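Local atomic coordinates of hypothetical protein TM1010 (Thermotoga maritima, PDB entry 2F4P), a protein that is of unknown function but belongs to the cupin superfamily, proteins built on a compact antiparallel beta-barrel domain. Residues S121-V124 against H125-P128; V53-E56 against P57-T61. All coordinates share one frame; numbering follows the deposited sequence. Where two conformers were deposited one is given.

Both contacts are local, each made where one continuous run of chain turns, and their centres stand about 23 Å apart on opposite sides of the chain's centre. Interaction 2 joins strand 49-55 to strand 60-65 within the cupin domain and is partly buried, with four of its seven touching residues enclosed. Interaction 1 lies at the surface, its centre about 15 Å from the centre of the chain, in the loop between strands 115-121 and 130-131, with no touching residue buried. The outer turn rests on two backbone hydrogen bonds and a water between two carbonyls, the inner one on one backbone bond across the turn, an arginine bond to a turn carbonyl, and an aromatic ring packed against the returning chain.

Interaction 1: S121-V124 against H125-P128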
loop_
_atom_site.group_PDB
_atom_site.type_symbol
_atom_site.label_atom_id
_atom_site.label_comp_id
_atom_site.label_asym_id
_atom_site.label_seq_id
_atom_site.Cartn_x
_atom_site.Cartn_y
_atom_site.Cartn_z
ATOM N N SER A 121 0.820 -0.364 8.379
ATOM C CA SER A 121 1.445 -0.527 9.694
ATOM C C SER A 121 2.484 -1.659 9.568
ATOM O O SER A 121 2.131 -2.817 9.380
ATOM C CB SER A 121 0.417 -0.877 10.763
ATOM O OG SER A 121 -0.549 0.127 10.893
ATOM N N THR A 122 3.751 -1.299 9.696
ATOM C CA THR A 122 4.856 -2.212 9.538
ATOM C C THR A 122 5.240 -2.801 10.887
ATOM O O THR A 122 5.004 -2.184 11.945
ATOM C CB THR A 122 6.043 -1.487 8.900
ATOM O OG1 THR A 122 6.343 -0.288 9.647
ATOM C CG2 THR A 122 5.682 -1.089 7.478
ATOM N N GLN A 123 5.835 -3.981 10.848
ATOM C CA GLN A 123 6.383 -4.641 12.033
ATOM C C GLN A 123 5.382 -4.654 13.174
ATOM O O GLN A 123 5.680 -4.245 14.292
ATOM C CB GLN A 123 7.684 -3.962 12.448
ATOM C CG GLN A 123 8.736 -4.024 11.355
ATOM C CD GLN A 123 9.947 -3.147 11.627
ATOM O OE1 GLN A 123 11.060 -3.663 11.685
ATOM N NE2 GLN A 123 9.742 -1.794 11.741
ATOM N N VAL A 124 4.186 -5.146 12.862
ATOM C CA VAL A 124 3.071 -5.160 13.794
ATOM C C VAL A 124 3.412 -5.896 15.087
ATOM O O VAL A 124 2.952 -5.516 16.147
ATOM C CB VAL A 124 1.790 -5.722 13.111
ATOM C CG1 VAL A 124 0.657 -5.992 14.130
ATOM C CG2 VAL A 124 1.325 -4.746 12.048
ATOM N N HIS A 125 4.257 -6.915 15.004
ATOM C CA HIS A 125 4.588 -7.713 16.177
ATOM C C HIS A 125 5.259 -6.851 17.270
ATOM O O HIS A 125 5.250 -7.224 18.442
ATOM C CB HIS A 125 5.479 -8.882 15.750
ATOM C CG HIS A 125 5.862 -9.804 16.862
ATOM N ND1 HIS A 125 6.947 -9.571 17.685
ATOM C CD2 HIS A 125 5.336 -10.986 17.259
ATOM C CE1 HIS A 125 7.051 -10.556 18.562
ATOM N NE2 HIS A 125 6.093 -11.433 18.318
ATOM N N LEU A 126 5.796 -5.682 16.907
ATOM C CA LEU A 126 6.447 -4.819 17.876
ATOM C C LEU A 126 5.439 -4.120 18.794
ATOM O O LEU A 126 5.831 -3.549 19.806
ATOM C CB LEU A 126 7.355 -3.786 17.200
ATOM C CG LEU A 126 8.600 -4.362 16.517
ATOM C CD1 LEU A 126 9.466 -3.254 15.905
ATOM C CD2 LEU A 126 9.412 -5.250 17.453
ATOM N N GLY A 127 4.156 -4.173 18.436
ATOM C CA GLY A 127 3.088 -3.709 19.316
ATOM C C GLY A 127 2.053 -2.854 18.619
ATOM O O GLY A 127 2.254 -2.420 17.488
ATOM N N PRO A 128 0.927 -2.614 19.301
ATOM C CA PRO A 128 -0.138 -1.822 18.738
ATOM C C PRO A 128 0.173 -0.339 18.842
ATOM O O PRO A 128 1.045 0.089 19.611
ATOM C CB PRO A 128 -1.342 -2.189 19.618
ATOM C CG PRO A 128 -0.748 -2.509 20.941
ATOM C CD PRO A 128 0.607 -3.099 20.659
HETATM O O HOH W 1 4.165 -2.104 15.605
#
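Leu126 folds back on Gln123 through both its backbone and its side chain. The carbonyl O of Gln123 takes a hydrogen bond from Leu126 N at 3.0 Å, with an N-H...O angle of 162°; one residue on, Gly127 N donates a hydrogen bond to Val124 O at 2.9 Å. In each pair the donor sits well above the carbonyl plane, so neither bond is aligned with a carbonyl lone pair. This is the close part of the contact. Leu126 adds to it: with CG beside its own backbone N (chi1 -68°), CD1 lies 4.0 Å from Gln123 CB, while Leu126 CB stands 3.4 Å from Gln123 O. Gln123 itself runs extended beyond CG, and its NE2 bonds to Gly68 O and weakly to Val45 O of the second subunit, whose Phe46 it also packs against. A water lies between Gln123 O (2.9 Å) and Gly127 O (2.7 Å), within hydrogen-bonding distance of both.

The other side is loose. His125 sets CG anti to its backbone N, on the exposed flank, where its imidazole meets neither Gln123 nor Val124. Gly127 leaves the turn with phi 135°, a backbone angle natural to glycine. The two successive i to i+3 bonds are those of a short 3-10 turn, set in the loop after strand 115-121.

Interaction 2: V53-E56 against P57-T61; sequences VVFE and PGART
Phe55 lays its ring beside the chain that returns from the turn, meeting Ala59, Arg60 and Thr61 in succession. Its CG stands beside the backbone N and anti to the carbonyl carbon (chi1 -66°), which brings CD2 to 3.5 Å from Ala59 O and CE2 to 3.7 Å from Arg60 CA; both approaches are oblique to the ring. At the far end, CZ touches Thr61 CG2 at 3.8 Å, while nearer the backbone the CB atoms of Phe55 and Ala59 lie 4.3 Å apart. The methyl of Thr61 packs against the ring, while its OG1 bonds to His107 N.

The connection is a type II beta turn from Glu56 to Ala59, closed by a hydrogen bond from Ala59 N to Glu56 O at 2.9 Å, with an N-H...O angle of 159°. Gly58, with phi 89°, holds its third position, and the turn links strands 49-55 and 60-65 of the cupin barrel.

Glu56 bends at chi2 and runs side by side with the Pro57 ring, placing OE1 3.6 Å from Pro57 CD; OE2 forms a salt bridge with Arg20. The CB of Arg60 points away from 53-56, and the chain runs back beside the turn, where NH1 donates to Gly58 O at 3.0 Å. NH1 lies in that carbonyl's plane, but the oxygen sits a little out of the guanidinium plane and the bond is bent. NH2 bonds to Val135 O, and Tyr140 makes a cation-pi contact with the same group.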
loop_
_atom_site.group_PDB
_atom_site.type_symbol
_atom_site.label_atom_id
_atom_site.label_comp_id
_atom_site.label_asym_id
_atom_site.label_seq_id
_atom_site.Cartn_x
_atom_site.Cartn_y
_atom_site.Cartn_z
ATOM N N VAL A 53 -8.040 4.869 4.129
ATOM C CA VAL A 53 -8.681 5.846 5.027
ATOM C C VAL A 53 -9.164 7.078 4.247
ATOM O O VAL A 53 -8.419 7.618 3.417
ATOM C CB VAL A 53 -7.709 6.361 6.119
ATOM C CG1 VAL A 53 -8.484 7.086 7.276
ATOM C CG2 VAL A 53 -6.842 5.240 6.658
ATOM N N VAL A 54 -10.386 7.528 4.523
ATOM C CA VAL A 54 -10.857 8.838 4.057
ATOM C C VAL A 54 -11.078 9.735 5.259
ATOM O O VAL A 54 -11.819 9.357 6.178
ATOM C CB VAL A 54 -12.202 8.754 3.307
ATOM C CG1 VAL A 54 -12.596 10.144 2.764
ATOM C CG2 VAL A 54 -12.127 7.717 2.200
ATOM N N PHE A 55 -10.429 10.899 5.254
ATOM C CA PHE A 55 -10.658 11.963 6.239
ATOM C C PHE A 55 -11.462 13.042 5.518
ATOM O O PHE A 55 -11.003 13.599 4.517
ATOM C CB PHE A 55 -9.365 12.623 6.674
ATOM C CG PHE A 55 -8.431 11.730 7.448
ATOM C CD1 PHE A 55 -7.548 10.901 6.790
ATOM C CD2 PHE A 55 -8.429 11.748 8.814
ATOM C CE1 PHE A 55 -6.685 10.067 7.508
ATOM C CE2 PHE A 55 -7.595 10.940 9.529
ATOM C CZ PHE A 55 -6.697 10.098 8.859
ATOM N N GLU A 56 -12.637 13.377 6.036
ATOM C CA GLU A 56 -13.363 14.547 5.513
ATOM C C GLU A 56 -12.642 15.820 5.946
ATOM O O GLU A 56 -11.856 15.786 6.875
ATOM C CB GLU A 56 -14.791 14.556 6.035
ATOM C CG GLU A 56 -15.608 13.344 5.561
ATOM C CD GLU A 56 -15.656 13.180 4.076
ATOM O OE1 GLU A 56 -15.641 14.202 3.337
ATOM O OE2 GLU A 56 -15.748 12.013 3.626
ATOM N N PRO A 57 -12.917 16.955 5.279
ATOM C CA PRO A 57 -12.201 18.171 5.648
ATOM C C PRO A 57 -12.240 18.444 7.149
ATOM O O PRO A 57 -13.284 18.315 7.785
ATOM C CB PRO A 57 -12.918 19.259 4.844
ATOM C CG PRO A 57 -13.480 18.585 3.689
ATOM C CD PRO A 57 -13.843 17.181 4.155
ATOM N N GLY A 58 -11.078 18.762 7.714
ATOM C CA GLY A 58 -10.966 19.090 9.118
ATOM C C GLY A 58 -10.726 17.872 10.012
ATOM O O GLY A 58 -10.415 18.021 11.187
ATOM N N ALA A 59 -10.930 16.673 9.492
ATOM C CA ALA A 59 -10.806 15.471 10.313
ATOM C C ALA A 59 -9.356 15.009 10.345
ATOM O O ALA A 59 -8.585 15.222 9.392
ATOM C CB ALA A 59 -11.710 14.366 9.809
ATOM N N ARG A 60 -8.990 14.380 11.465
ATOM C CA ARG A 60 -7.619 13.945 11.676
ATOM C C ARG A 60 -7.498 12.980 12.822
ATOM O O ARG A 60 -8.346 12.926 13.717
ATOM C CB ARG A 60 -6.712 15.139 11.947
ATOM C CG ARG A 60 -6.866 15.811 13.312
ATOM C CD ARG A 60 -7.663 17.033 13.230
ATOM N NE ARG A 60 -7.777 17.786 14.496
ATOM C CZ ARG A 60 -8.526 18.882 14.629
ATOM N NH1 ARG A 60 -9.228 19.347 13.602
ATOM N NH2 ARG A 60 -8.596 19.509 15.788
ATOM N N THR A 61 -6.386 12.269 12.843
ATOM C CA THR A 61 -6.105 11.385 13.922
ATOM C C THR A 61 -5.792 12.210 15.168
ATOM O O THR A 61 -5.399 13.398 15.092
ATOM C CB THR A 61 -4.861 10.475 13.612
ATOM O OG1 THR A 61 -3.667 11.281 13.596
ATOM C CG2 THR A 61 -4.991 9.792 12.283
#